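Local coordinates for putative cell invasion protein with MAC/Perforin domain (Bacteroides thetaiotaomicron VPI-5482, PDB 3KK7) that is of unproven function but carries a membrane-attack complex/perforin fold and may act in pore formation or interaction with membranes, at residues Ile164-Gly169 with Tyr251-Lys256; Gly270-Gly275 with Ile318-Trp323; Met479-Asn484 with Asp517-Ile522; Thr487-Ile492 with Cys500-Asp505. All coordinates share one frame; numbering follows the deposited sequence.

Contact 1: Ile164-Gly169 with Tyr251-Lys256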
loop_
_atom_site.group_PDB
_atom_site.type_symbol
_atom_site.label_atom_id
_atom_site.label_comp_id
_atom_site.label_asym_id
_atom_site.label_seq_id
_atom_site.Cartn_x
_atom_site.Cartn_y
_atom_site.Cartn_z
ATOM N N ILE A 164 -1.973 -20.282 -18.077
ATOM C CA ILE A 164 -1.132 -21.306 -18.667
ATOM C C ILE A 164 0.264 -20.782 -18.465
ATOM O O ILE A 164 0.600 -19.726 -19.012
ATOM C CB ILE A 164 -1.444 -21.476 -20.173
ATOM C CG1 ILE A 164 -2.894 -21.925 -20.340
ATOM C CG2 ILE A 164 -0.477 -22.459 -20.845
ATOM C CD1 ILE A 164 -3.294 -22.226 -21.746
ATOM N N GLU A 165 1.058 -21.498 -17.675
ATOM C CA GLU A 165 2.369 -21.005 -17.236
ATOM C C GLU A 165 3.483 -22.016 -17.455
ATOM O O GLU A 165 3.382 -23.190 -17.045
ATOM C CB GLU A 165 2.328 -20.659 -15.741
ATOM C CG GLU A 165 1.259 -19.677 -15.417
ATOM C CD GLU A 165 1.256 -19.183 -13.983
ATOM O OE1 GLU A 165 1.699 -19.895 -13.042
ATOM O OE2 GLU A 165 0.767 -18.059 -13.819
ATOM N N VAL A 166 4.550 -21.570 -18.097
ATOM C CA VAL A 166 5.767 -22.350 -18.088
ATOM C C VAL A 166 6.664 -21.684 -17.045
ATOM O O VAL A 166 7.049 -20.518 -17.174
ATOM C CB VAL A 166 6.395 -22.427 -19.438
ATOM C CG1 VAL A 166 7.660 -23.309 -19.362
ATOM C CG2 VAL A 166 5.392 -23.002 -20.390
ATOM N N VAL A 167 6.922 -22.408 -15.966
ATOM C CA VAL A 167 7.602 -21.827 -14.833
ATOM C C VAL A 167 9.038 -22.282 -14.876
ATOM O O VAL A 167 9.347 -23.479 -15.032
ATOM C CB VAL A 167 6.904 -22.163 -13.504
ATOM C CG1 VAL A 167 7.691 -21.619 -12.335
ATOM C CG2 VAL A 167 5.487 -21.597 -13.519
ATOM N N ASN A 168 9.920 -21.299 -14.773
ATOM C CA ASN A 168 11.326 -21.576 -14.878
ATOM C C ASN A 168 12.139 -21.144 -13.677
ATOM O O ASN A 168 13.196 -21.701 -13.413
ATOM C CB ASN A 168 11.860 -20.916 -16.121
ATOM C CG ASN A 168 13.071 -21.594 -16.637
ATOM O OD1 ASN A 168 12.995 -22.740 -17.113
ATOM N ND2 ASN A 168 14.209 -20.905 -16.567
ATOM N N GLY A 169 11.639 -20.169 -12.938
ATOM C CA GLY A 169 12.341 -19.688 -11.781
ATOM C C GLY A 169 11.457 -19.125 -10.699
ATOM O O GLY A 169 10.224 -19.055 -10.811
ATOM N N TYR A 251 -9.375 -24.997 -24.651
ATOM C CA TYR A 251 -7.978 -24.848 -24.990
ATOM C C TYR A 251 -7.362 -26.209 -25.118
ATOM O O TYR A 251 -7.942 -27.183 -24.699
ATOM C CB TYR A 251 -7.260 -23.975 -23.964
ATOM C CG TYR A 251 -6.922 -24.683 -22.707
ATOM C CD1 TYR A 251 -7.845 -24.773 -21.675
ATOM C CD2 TYR A 251 -5.674 -25.278 -22.539
ATOM C CE1 TYR A 251 -7.551 -25.438 -20.500
ATOM C CE2 TYR A 251 -5.363 -25.960 -21.359
ATOM C CZ TYR A 251 -6.312 -26.035 -20.344
ATOM O OH TYR A 251 -6.019 -26.694 -19.178
ATOM N N GLU A 252 -6.192 -26.277 -25.728
ATOM C CA GLU A 252 -5.502 -27.531 -25.858
ATOM C C GLU A 252 -4.010 -27.352 -25.609
ATOM O O GLU A 252 -3.361 -26.529 -26.241
ATOM C CB GLU A 252 -5.749 -28.134 -27.238
ATOM C CG GLU A 252 -5.613 -29.639 -27.239
ATOM C CD GLU A 252 -5.715 -30.242 -28.623
ATOM O OE1 GLU A 252 -4.814 -29.971 -29.447
ATOM O OE2 GLU A 252 -6.686 -30.984 -28.876
ATOM N N TRP A 253 -3.481 -28.117 -24.665
ATOM C CA TRP A 253 -2.046 -28.206 -24.455
ATOM C C TRP A 253 -1.652 -29.679 -24.643
ATOM O O TRP A 253 -1.814 -30.485 -23.729
ATOM C CB TRP A 253 -1.668 -27.679 -23.062
ATOM C CG TRP A 253 -0.216 -27.285 -22.910
ATOM C CD1 TRP A 253 0.808 -27.542 -23.783
ATOM C CD2 TRP A 253 0.382 -26.610 -21.792
ATOM N NE1 TRP A 253 1.991 -27.044 -23.290
ATOM C CE2 TRP A 253 1.760 -26.467 -22.076
ATOM C CE3 TRP A 253 -0.116 -26.092 -20.594
ATOM C CZ2 TRP A 253 2.643 -25.843 -21.207
ATOM C CZ3 TRP A 253 0.765 -25.467 -19.727
ATOM C CH2 TRP A 253 2.131 -25.343 -20.043
ATOM N N LYS A 254 -1.199 -30.034 -25.852
ATOM C CA LYS A 254 -0.684 -31.385 -26.130
ATOM C C LYS A 254 0.765 -31.474 -25.696
ATOM O O LYS A 254 1.550 -30.595 -26.039
ATOM C CB LYS A 254 -0.693 -31.704 -27.617
ATOM C CG LYS A 254 -2.044 -31.850 -28.269
ATOM C CD LYS A 254 -1.935 -32.764 -29.519
ATOM C CE LYS A 254 -2.798 -32.277 -30.659
ATOM N NZ LYS A 254 -2.174 -31.073 -31.278
ATOM N N ASN A 255 1.129 -32.536 -24.978
ATOM C CA ASN A 255 2.538 -32.792 -24.610
ATOM C C ASN A 255 3.142 -31.644 -23.782
ATOM O O ASN A 255 4.157 -31.069 -24.170
ATOM C CB ASN A 255 3.406 -33.046 -25.874
ATOM C CG ASN A 255 2.679 -33.878 -26.952
ATOM O OD1 ASN A 255 2.436 -35.077 -26.782
ATOM N ND2 ASN A 255 2.350 -33.235 -28.073
ATOM N N LYS A 256 2.532 -31.334 -22.634
ATOM C CA LYS A 256 2.896 -30.132 -21.845
ATOM C C LYS A 256 4.243 -30.267 -21.096
ATOM O O LYS A 256 4.311 -30.208 -19.864
ATOM C CB LYS A 256 1.731 -29.686 -20.919
ATOM C CG LYS A 256 1.554 -30.425 -19.574
ATOM C CD LYS A 256 0.090 -30.464 -19.085
ATOM C CE LYS A 256 -0.465 -29.108 -18.664
ATOM N NZ LYS A 256 -0.284 -28.785 -17.206
#
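Trp253 and Ile164 run past each other in opposite directions, each side chain directed at the partner strand. CG of Trp253 is anti to its backbone N (chi1 -160°), which sends the six-membered ring toward strand 157-173. There CG2 of Ile164 lies 3.4 Å from CZ3 of Trp253. The other branch of Ile164 reaches Tyr251, with CD1 4.0 Å from CD2 of the tyrosine. Val166 crosses the indole obliquely and brings CG2 to 4.0 Å from CH2 of Trp253. At the ring edge, in its plane, stands the carbonyl O of Glu165. Lys256 lays its CB over one indole face, 3.3 Å above the plane. An alanine in place of Trp253 would probably leave Ile164 and Val166 without most of their packing partner here. Leu272 and Leu324 also touch this group. The strand axes come no closer than 10.8 Å, so side chains and one backbone carbonyl join the segments. This is face packing of a small three-stranded sheet against the large antiparallel sheet of the MACPF domain.

Contact 2: Gly270-Gly275 with Ile318-Trp323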
loop_
_atom_site.group_PDB
_atom_site.type_symbol
_atom_site.label_atom_id
_atom_site.label_comp_id
_atom_site.label_asym_id
_atom_site.label_seq_id
_atom_site.Cartn_x
_atom_site.Cartn_y
_atom_site.Cartn_z
ATOM N N GLY A 270 5.641 -29.360 -27.825
ATOM C CA GLY A 270 4.222 -29.277 -27.460
ATOM C C GLY A 270 3.433 -28.269 -28.299
ATOM O O GLY A 270 4.010 -27.324 -28.837
ATOM N N ASN A 271 2.123 -28.482 -28.429
ATOM C CA ASN A 271 1.245 -27.590 -29.185
ATOM C C ASN A 271 0.291 -26.935 -28.225
ATOM O O ASN A 271 -0.237 -27.592 -27.335
ATOM C CB ASN A 271 0.437 -28.358 -30.235
ATOM C CG ASN A 271 1.066 -28.303 -31.629
ATOM O OD1 ASN A 271 0.492 -27.691 -32.548
ATOM N ND2 ASN A 271 2.228 -28.942 -31.801
ATOM N N LEU A 272 0.074 -25.640 -28.391
ATOM C CA LEU A 272 -0.830 -24.899 -27.514
ATOM C C LEU A 272 -1.800 -24.021 -28.328
ATOM O O LEU A 272 -1.393 -23.256 -29.210
ATOM C CB LEU A 272 -0.032 -24.055 -26.504
ATOM C CG LEU A 272 -0.856 -23.200 -25.530
ATOM C CD1 LEU A 272 -1.642 -24.104 -24.613
ATOM C CD2 LEU A 272 0.016 -22.238 -24.741
ATOM N N SER A 273 -3.084 -24.128 -28.027
ATOM C CA SER A 273 -4.055 -23.285 -28.702
ATOM C C SER A 273 -5.228 -23.060 -27.816
ATOM O O SER A 273 -5.552 -23.907 -26.982
ATOM C CB SER A 273 -4.531 -23.918 -30.001
ATOM O OG SER A 273 -5.226 -25.124 -29.753
ATOM N N ILE A 274 -5.858 -21.906 -28.007
ATOM C CA ILE A 274 -7.088 -21.549 -27.295
ATOM C C ILE A 274 -8.191 -21.389 -28.346
ATOM O O ILE A 274 -7.906 -20.999 -29.481
ATOM C CB ILE A 274 -6.894 -20.272 -26.482
ATOM C CG1 ILE A 274 -8.088 -19.999 -25.597
ATOM C CG2 ILE A 274 -6.644 -19.089 -27.396
ATOM C CD1 ILE A 274 -7.826 -18.829 -24.632
ATOM N N GLY A 275 -9.428 -21.707 -27.962
ATOM C CA GLY A 275 -10.578 -21.700 -28.868
ATOM C C GLY A 275 -11.099 -23.115 -29.037
ATOM O O GLY A 275 -10.349 -24.071 -28.905
ATOM N N ILE A 318 -6.756 -19.269 -31.684
ATOM C CA ILE A 318 -5.417 -18.757 -31.771
ATOM C C ILE A 318 -4.430 -19.858 -31.439
ATOM O O ILE A 318 -4.569 -20.508 -30.407
ATOM C CB ILE A 318 -5.193 -17.663 -30.755
ATOM C CG1 ILE A 318 -6.310 -16.613 -30.840
ATOM C CG2 ILE A 318 -3.806 -17.054 -30.964
ATOM C CD1 ILE A 318 -6.207 -15.510 -29.751
ATOM N N ASP A 319 -3.432 -20.038 -32.306
ATOM C CA ASP A 319 -2.344 -20.993 -32.114
ATOM C C ASP A 319 -1.238 -20.300 -31.322
ATOM O O ASP A 319 -0.644 -19.344 -31.820
ATOM C CB ASP A 319 -1.808 -21.443 -33.491
ATOM C CG ASP A 319 -0.689 -22.491 -33.406
ATOM O OD1 ASP A 319 -0.666 -23.321 -32.462
ATOM O OD2 ASP A 319 0.163 -22.492 -34.323
ATOM N N LEU A 320 -0.972 -20.757 -30.096
ATOM C CA LEU A 320 0.136 -20.211 -29.329
ATOM C C LEU A 320 1.401 -21.086 -29.441
ATOM O O LEU A 320 2.360 -20.900 -28.676
ATOM C CB LEU A 320 -0.262 -19.998 -27.865
ATOM C CG LEU A 320 -1.370 -18.953 -27.659
ATOM C CD1 LEU A 320 -1.930 -19.017 -26.235
ATOM C CD2 LEU A 320 -0.873 -17.570 -28.014
ATOM N N THR A 321 1.436 -22.012 -30.402
ATOM C CA THR A 321 2.557 -22.933 -30.468
ATOM C C THR A 321 3.895 -22.200 -30.633
ATOM O O THR A 321 4.795 -22.445 -29.858
ATOM C CB THR A 321 2.345 -24.056 -31.502
ATOM O OG1 THR A 321 1.160 -24.782 -31.147
ATOM C CG2 THR A 321 3.535 -25.020 -31.521
ATOM N N PRO A 322 4.008 -21.255 -31.587
ATOM C CA PRO A 322 5.268 -20.501 -31.711
ATOM C C PRO A 322 5.655 -19.799 -30.424
ATOM O O PRO A 322 6.834 -19.814 -30.044
ATOM C CB PRO A 322 4.971 -19.475 -32.807
ATOM C CG PRO A 322 3.879 -20.103 -33.605
ATOM C CD PRO A 322 3.023 -20.814 -32.585
ATOM N N TRP A 323 4.680 -19.182 -29.760
ATOM C CA TRP A 323 4.960 -18.518 -28.495
ATOM C C TRP A 323 5.456 -19.517 -27.421
ATOM O O TRP A 323 6.417 -19.239 -26.693
ATOM C CB TRP A 323 3.737 -17.752 -27.992
ATOM C CG TRP A 323 3.927 -17.244 -26.649
ATOM C CD1 TRP A 323 4.573 -16.095 -26.281
ATOM C CD2 TRP A 323 3.495 -17.866 -25.444
ATOM N NE1 TRP A 323 4.552 -15.964 -24.909
ATOM C CE2 TRP A 323 3.891 -17.039 -24.378
ATOM C CE3 TRP A 323 2.788 -19.025 -25.167
ATOM C CZ2 TRP A 323 3.621 -17.352 -23.058
ATOM C CZ3 TRP A 323 2.516 -19.333 -23.864
ATOM C CH2 TRP A 323 2.929 -18.497 -22.818
#
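Two backbone bonds join Ile274 and Ile318, an antiparallel hydrogen-bonded pair. Ile274 N donates a hydrogen bond to Ile318 O at 3.1 Å, nearly along the C=O axis. Ile318 N donates one back to Ile274 O at 3.0 Å, in the carbonyl plane. Ser273 faces Asp319 as the adjoining non-hydrogen-bonded pair. The pairing then gives way to a helix start. Leu320, at the N-cap position, still donates its N to Leu272 O at 2.7 Å, from above the carbonyl plane. Beyond it a side chain takes over the acceptor role: Thr321 OG1 receives Leu272 N at 3.1 Å, with an N-H...O angle of 157°.

Asp319 fixes that hydroxyl. CG of Asp319 is anti to its backbone N, and OD1 accepts a hydrogen bond from Thr321 OG1 at 2.7 Å through its syn lone pair. The same OD1 has a weak bond from Thr321 N. The hydroxyl therefore links the carboxylate to the strand backbone.

On the side of Ile274 and Ile318, Leu272 lies alongside Leu320, CD2 to CB 3.9 Å. Its CD2 also meets the edge of Trp323, 3.9 Å from CZ3. Trp323 NE1 is held by Gly299 O. Strand 271-274 is the middle of three, between strands 251-254 and 318-319. Ile274 and Trp323 also touch strands 220-230 and 288-298, and helix 321-326 leads on from the edge strand.

Contact 3: Met479-Asn484 with Asp517-Ile522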
loop_
_atom_site.group_PDB
_atom_site.type_symbol
_atom_site.label_atom_id
_atom_site.label_comp_id
_atom_site.label_asym_id
_atom_site.label_seq_id
_atom_site.Cartn_x
_atom_site.Cartn_y
_atom_site.Cartn_z
HETATM N N MSE A 479 16.592 17.654 22.998
HETATM C CA MSE A 479 16.778 16.952 21.745
HETATM C C MSE A 479 18.092 17.067 21.049
HETATM O O MSE A 479 18.812 18.048 21.187
HETATM C CB MSE A 479 15.681 17.377 20.811
HETATM C CG MSE A 479 14.388 17.199 21.506
HETATM SE SE MSE A 479 12.984 16.920 20.338
HETATM C CE MSE A 479 13.371 15.191 19.530
ATOM N N TYR A 480 18.379 16.017 20.294
ATOM C CA TYR A 480 19.538 15.947 19.439
ATOM C C TYR A 480 19.049 15.560 18.050
ATOM O O TYR A 480 17.905 15.163 17.873
ATOM C CB TYR A 480 20.521 14.895 19.949
ATOM C CG TYR A 480 21.111 15.173 21.321
ATOM C CD1 TYR A 480 22.324 15.829 21.460
ATOM C CD2 TYR A 480 20.462 14.742 22.475
ATOM C CE1 TYR A 480 22.872 16.060 22.718
ATOM C CE2 TYR A 480 20.998 14.968 23.727
ATOM C CZ TYR A 480 22.197 15.628 23.840
ATOM O OH TYR A 480 22.715 15.847 25.081
ATOM N N LYS A 481 19.925 15.675 17.066
ATOM C CA LYS A 481 19.571 15.305 15.712
ATOM C C LYS A 481 20.785 14.724 14.989
ATOM O O LYS A 481 21.946 14.972 15.375
ATOM C CB LYS A 481 19.047 16.530 14.955
ATOM C CG LYS A 481 20.145 17.494 14.570
ATOM C CD LYS A 481 19.636 18.811 14.021
ATOM C CE LYS A 481 20.802 19.639 13.488
ATOM N NZ LYS A 481 20.343 20.964 13.071
ATOM N N PHE A 482 20.509 13.959 13.940
ATOM C CA PHE A 482 21.554 13.547 13.007
ATOM C C PHE A 482 20.934 13.252 11.637
ATOM O O PHE A 482 19.735 12.945 11.540
ATOM C CB PHE A 482 22.330 12.334 13.535
ATOM C CG PHE A 482 21.560 11.049 13.467
ATOM C CD1 PHE A 482 20.641 10.721 14.458
ATOM C CD2 PHE A 482 21.747 10.165 12.404
ATOM C CE1 PHE A 482 19.921 9.517 14.396
ATOM C CE2 PHE A 482 21.023 8.962 12.323
ATOM C CZ PHE A 482 20.108 8.634 13.316
ATOM N N LYS A 483 21.757 13.354 10.594
ATOM C CA LYS A 483 21.330 13.023 9.249
ATOM C C LYS A 483 21.851 11.669 8.817
ATOM O O LYS A 483 23.048 11.431 8.879
ATOM C CB LYS A 483 21.809 14.074 8.252
ATOM C CG LYS A 483 21.086 13.991 6.936
ATOM C CD LYS A 483 21.447 15.123 6.011
ATOM C CE LYS A 483 22.788 14.900 5.375
ATOM N NZ LYS A 483 22.887 15.741 4.171
ATOM N N ASN A 484 20.953 10.803 8.351
ATOM C CA ASN A 484 21.334 9.551 7.694
ATOM C C ASN A 484 21.893 9.883 6.309
ATOM O O ASN A 484 21.227 10.503 5.489
ATOM C CB ASN A 484 20.122 8.618 7.586
ATOM C CG ASN A 484 20.464 7.270 6.990
ATOM O OD1 ASN A 484 20.972 7.182 5.871
ATOM N ND2 ASN A 484 20.174 6.203 7.726
ATOM N N ASP A 517 14.307 27.556 12.736
ATOM C CA ASP A 517 15.197 28.126 13.747
ATOM C C ASP A 517 15.490 27.089 14.798
ATOM O O ASP A 517 16.642 26.691 14.984
ATOM C CB ASP A 517 14.588 29.355 14.422
ATOM C CG ASP A 517 14.645 30.587 13.554
ATOM O OD1 ASP A 517 15.210 30.518 12.440
ATOM O OD2 ASP A 517 14.118 31.630 13.990
ATOM N N TRP A 518 14.439 26.627 15.461
ATOM C CA TRP A 518 14.591 25.640 16.515
ATOM C C TRP A 518 15.497 24.463 16.129
ATOM O O TRP A 518 16.430 24.111 16.847
ATOM C CB TRP A 518 13.230 25.124 16.924
ATOM C CG TRP A 518 13.309 23.993 17.866
ATOM C CD1 TRP A 518 14.192 23.836 18.894
ATOM C CD2 TRP A 518 12.445 22.861 17.896
ATOM N NE1 TRP A 518 13.939 22.662 19.553
ATOM C CE2 TRP A 518 12.865 22.047 18.965
ATOM C CE3 TRP A 518 11.349 22.456 17.122
ATOM C CZ2 TRP A 518 12.238 20.844 19.275
ATOM C CZ3 TRP A 518 10.705 21.259 17.438
ATOM C CH2 TRP A 518 11.153 20.465 18.499
ATOM N N VAL A 519 15.231 23.874 14.982
ATOM C CA VAL A 519 15.974 22.710 14.559
ATOM C C VAL A 519 17.456 23.000 14.305
ATOM O O VAL A 519 18.312 22.169 14.595
ATOM C CB VAL A 519 15.304 22.074 13.316
ATOM C CG1 VAL A 519 16.229 21.042 12.673
ATOM C CG2 VAL A 519 13.935 21.457 13.724
ATOM N N ASN A 520 17.754 24.183 13.775
ATOM C CA ASN A 520 19.137 24.574 13.533
ATOM C C ASN A 520 19.923 24.646 14.835
ATOM O O ASN A 520 21.106 24.334 14.857
ATOM C CB ASN A 520 19.225 25.923 12.809
ATOM C CG ASN A 520 18.792 25.858 11.347
ATOM O OD1 ASN A 520 18.877 24.823 10.681
ATOM N ND2 ASN A 520 18.353 26.991 10.836
ATOM N N GLY A 521 19.264 25.064 15.913
ATOM C CA GLY A 521 19.889 25.117 17.236
ATOM C C GLY A 521 20.114 23.759 17.882
ATOM O O GLY A 521 20.988 23.623 18.739
ATOM N N ILE A 522 19.329 22.754 17.478
ATOM C CA ILE A 522 19.448 21.399 18.029
ATOM C C ILE A 522 20.864 20.838 17.786
ATOM O O ILE A 522 21.353 20.853 16.649
ATOM C CB ILE A 522 18.371 20.431 17.426
ATOM C CG1 ILE A 522 16.971 20.794 17.951
ATOM C CG2 ILE A 522 18.710 18.956 17.731
ATOM C CD1 ILE A 522 15.829 19.910 17.404
#
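Lys481 and Ile522 form the close-packed heart of this contact. CG of Lys481 takes the crowded position between backbone N and carbonyl carbon (chi1 74°), and the chain beyond it is extended. It crosses Ile522 obliquely, CB 3.7 Å from CG2 of the isoleucine. That CG2 also presses on the backbone, 3.4 Å from Tyr480 C. At the tip, Lys481 NZ donates to Val519 O at 2.8 Å, from above the carbonyl plane. A looser part involves Met479, present as selenomethionine. Its SE approaches Trp518 obliquely, 4.1 Å from CZ2, as a Met-aromatic contact. Ile522 CD1 lies over one face of that indole. Toward solvent, exposed Asn520 adds little, its CB directed away from strand 480-484. A methionine at Lys481, lacking the ammonium that bonds Val519 O and meets Trp490 in a cation-pi contact, would probably hold the helix end less firmly. The lysine packs its first methylenes on Ile522 and turns its far end to carbonyls. Their partial negative charge at the helix C-terminus probably steadies the ammonium.

Contact 4: Thr487-Ile492 with Cys500-Asp505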
loop_
_atom_site.group_PDB
_atom_site.type_symbol
_atom_site.label_atom_id
_atom_site.label_comp_id
_atom_site.label_asym_id
_atom_site.label_seq_id
_atom_site.Cartn_x
_atom_site.Cartn_y
_atom_site.Cartn_z
ATOM N N THR A 487 20.170 8.117 3.100
ATOM C CA THR A 487 18.811 8.482 2.745
ATOM C C THR A 487 18.536 9.981 2.817
ATOM O O THR A 487 17.522 10.428 2.323
ATOM C CB THR A 487 17.853 7.773 3.686
ATOM O OG1 THR A 487 18.044 8.283 5.009
ATOM C CG2 THR A 487 18.125 6.297 3.701
ATOM N N ASN A 488 19.440 10.738 3.439
ATOM C CA ASN A 488 19.278 12.178 3.664
ATOM C C ASN A 488 18.062 12.551 4.498
ATOM O O ASN A 488 17.427 13.565 4.276
ATOM C CB ASN A 488 19.359 12.967 2.344
ATOM C CG ASN A 488 20.813 13.194 1.902
ATOM O OD1 ASN A 488 21.628 13.687 2.690
ATOM N ND2 ASN A 488 21.145 12.828 0.661
ATOM N N ILE A 489 17.763 11.728 5.488
ATOM C CA ILE A 489 16.691 12.025 6.422
ATOM C C ILE A 489 17.317 12.546 7.701
ATOM O O ILE A 489 18.353 12.038 8.159
ATOM C CB ILE A 489 15.818 10.785 6.711
ATOM C CG1 ILE A 489 15.195 10.288 5.394
ATOM C CG2 ILE A 489 14.747 11.113 7.741
ATOM C CD1 ILE A 489 14.406 9.023 5.512
ATOM N N TRP A 490 16.712 13.596 8.243
ATOM C CA TRP A 490 17.086 14.110 9.543
ATOM C C TRP A 490 16.233 13.372 10.545
ATOM O O TRP A 490 15.044 13.171 10.314
ATOM C CB TRP A 490 16.821 15.607 9.653
ATOM C CG TRP A 490 17.912 16.471 9.094
ATOM C CD1 TRP A 490 17.865 17.189 7.942
ATOM C CD2 TRP A 490 19.197 16.728 9.676
ATOM N NE1 TRP A 490 19.041 17.872 7.759
ATOM C CE2 TRP A 490 19.880 17.608 8.804
ATOM C CE3 TRP A 490 19.836 16.314 10.850
ATOM C CZ2 TRP A 490 21.181 18.072 9.058
ATOM C CZ3 TRP A 490 21.139 16.783 11.109
ATOM C CH2 TRP A 490 21.790 17.647 10.213
ATOM N N TYR A 491 16.858 12.926 11.626
ATOM C CA TYR A 491 16.148 12.297 12.730
ATOM C C TYR A 491 16.459 13.133 13.965
ATOM O O TYR A 491 17.625 13.221 14.394
ATOM C CB TYR A 491 16.584 10.848 12.924
ATOM C CG TYR A 491 16.233 9.946 11.788
ATOM C CD1 TYR A 491 14.981 9.361 11.719
ATOM C CD2 TYR A 491 17.139 9.669 10.778
ATOM C CE1 TYR A 491 14.624 8.513 10.664
ATOM C CE2 TYR A 491 16.788 8.819 9.716
ATOM C CZ TYR A 491 15.524 8.254 9.678
ATOM O OH TYR A 491 15.138 7.423 8.663
ATOM N N ILE A 492 15.414 13.797 14.467
ATOM C CA ILE A 492 15.476 14.608 15.677
ATOM C C ILE A 492 14.850 13.777 16.789
ATOM O O ILE A 492 13.689 13.388 16.701
ATOM C CB ILE A 492 14.758 15.948 15.495
ATOM C CG1 ILE A 492 15.289 16.614 14.223
ATOM C CG2 ILE A 492 14.982 16.842 16.690
ATOM C CD1 ILE A 492 14.932 18.091 14.072
ATOM N N CYS A 500 10.869 10.653 18.459
ATOM C CA CYS A 500 11.664 11.183 17.391
ATOM C C CYS A 500 10.829 11.675 16.193
ATOM O O CYS A 500 9.954 10.953 15.691
ATOM C CB CYS A 500 12.645 10.104 16.939
ATOM S SG CYS A 500 13.455 10.430 15.352
ATOM N N PHE A 501 11.119 12.901 15.738
ATOM C CA PHE A 501 10.513 13.459 14.537
ATOM C C PHE A 501 11.518 13.346 13.412
ATOM O O PHE A 501 12.669 13.780 13.560
ATOM C CB PHE A 501 10.108 14.934 14.695
ATOM C CG PHE A 501 9.206 15.222 15.874
ATOM C CD1 PHE A 501 8.199 14.355 16.248
ATOM C CD2 PHE A 501 9.356 16.403 16.599
ATOM C CE1 PHE A 501 7.357 14.643 17.344
ATOM C CE2 PHE A 501 8.529 16.701 17.712
ATOM C CZ PHE A 501 7.528 15.816 18.071
ATOM N N ALA A 502 11.085 12.777 12.280
ATOM C CA ALA A 502 11.948 12.637 11.088
ATOM C C ALA A 502 11.477 13.512 9.909
ATOM O O ALA A 502 10.313 13.868 9.831
ATOM C CB ALA A 502 12.024 11.154 10.660
ATOM N N TYR A 503 12.387 13.850 9.000
ATOM C CA TYR A 503 12.023 14.544 7.746
ATOM C C TYR A 503 13.175 14.507 6.739
ATOM O O TYR A 503 14.339 14.605 7.135
ATOM C CB TYR A 503 11.542 16.008 7.969
ATOM C CG TYR A 503 12.539 17.004 8.579
ATOM C CD1 TYR A 503 12.515 17.313 9.935
ATOM C CD2 TYR A 503 13.472 17.676 7.783
ATOM C CE1 TYR A 503 13.433 18.244 10.488
ATOM C CE2 TYR A 503 14.381 18.590 8.318
ATOM C CZ TYR A 503 14.357 18.870 9.662
ATOM O OH TYR A 503 15.259 19.777 10.179
ATOM N N TYR A 504 12.842 14.355 5.453
ATOM C CA TYR A 504 13.832 14.466 4.374
ATOM C C TYR A 504 14.456 15.867 4.374
ATOM O O TYR A 504 13.793 16.832 4.724
ATOM C CB TYR A 504 13.208 14.150 3.014
ATOM C CG TYR A 504 14.204 14.292 1.887
ATOM C CD1 TYR A 504 15.124 13.280 1.602
ATOM C CD2 TYR A 504 14.272 15.477 1.139
ATOM C CE1 TYR A 504 16.074 13.441 0.584
ATOM C CE2 TYR A 504 15.218 15.644 0.120
ATOM C CZ TYR A 504 16.105 14.631 -0.146
ATOM O OH TYR A 504 17.018 14.823 -1.149
ATOM N N ASP A 505 15.731 15.956 3.985
ATOM C CA ASP A 505 16.524 17.175 4.133
ATOM C C ASP A 505 16.242 18.223 3.058
ATOM O O ASP A 505 17.011 18.417 2.098
ATOM C CB ASP A 505 18.025 16.853 4.172
ATOM C CG ASP A 505 18.873 18.043 4.605
ATOM O OD1 ASP A 505 18.311 19.024 5.126
ATOM O OD2 ASP A 505 20.112 17.995 4.458
#
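The two faces of this strand pair pack differently. On one face, Ala502 leaves a shallow place that Tyr491 fills, its CD1 3.6 Å from the alanine CB. Ile489 puts CG2 over one face of the same tyrosine ring, 3.5 Å above the plane, and Cys500 SG lies at the ring edge. On the other face, Trp490 and Tyr503 stand side by side, pointing the same way. CB of Trp490 sits over the Tyr503 ring as a CH-pi contact, 4.1 Å from the centroid. The rings are oblique, planes at 42°. Ile492, on the same face, brings CD1 to 3.9 Å from Tyr503 CE1. Asp505 comes to the indole edge with its carboxylate turned 85° to the ring; OD1 is 3.0 Å from Trp490 NE1. Backbone bonds in both directions tie Trp490 to Tyr503 and Ile492 to Phe501. Asp505 N adds one to Asn488 O. Helix 190-198 touches the Ile489 and Ala502 face. This is an antiparallel beta hairpin, central in the four-stranded sheet of the D3 domain.

The four contacts form two pairs on opposite sides of the chain's centre. Contacts 1 and 2 share the three-stranded sheet of the MACPF region: Glu252 N lies 2.8 Å from Ser273 O, a probable hydrogen bond. Contacts 3 and 4 share the D3 sheet, where Phe482 O and Tyr491 N are probably hydrogen-bonded. Centres of contacts 1 and 3 are about 59 Å apart. Contacts 1 and 4 are buried, while 2 and 3 are partly buried. Contact 1 is apolar packing between sheets. Contacts 2 and 4 rest on backbone pairing, with a helix start in contact 2 and aromatic packing in contact 4. Contact 3 joins strand to helix end by apolar packing and one lysine bond.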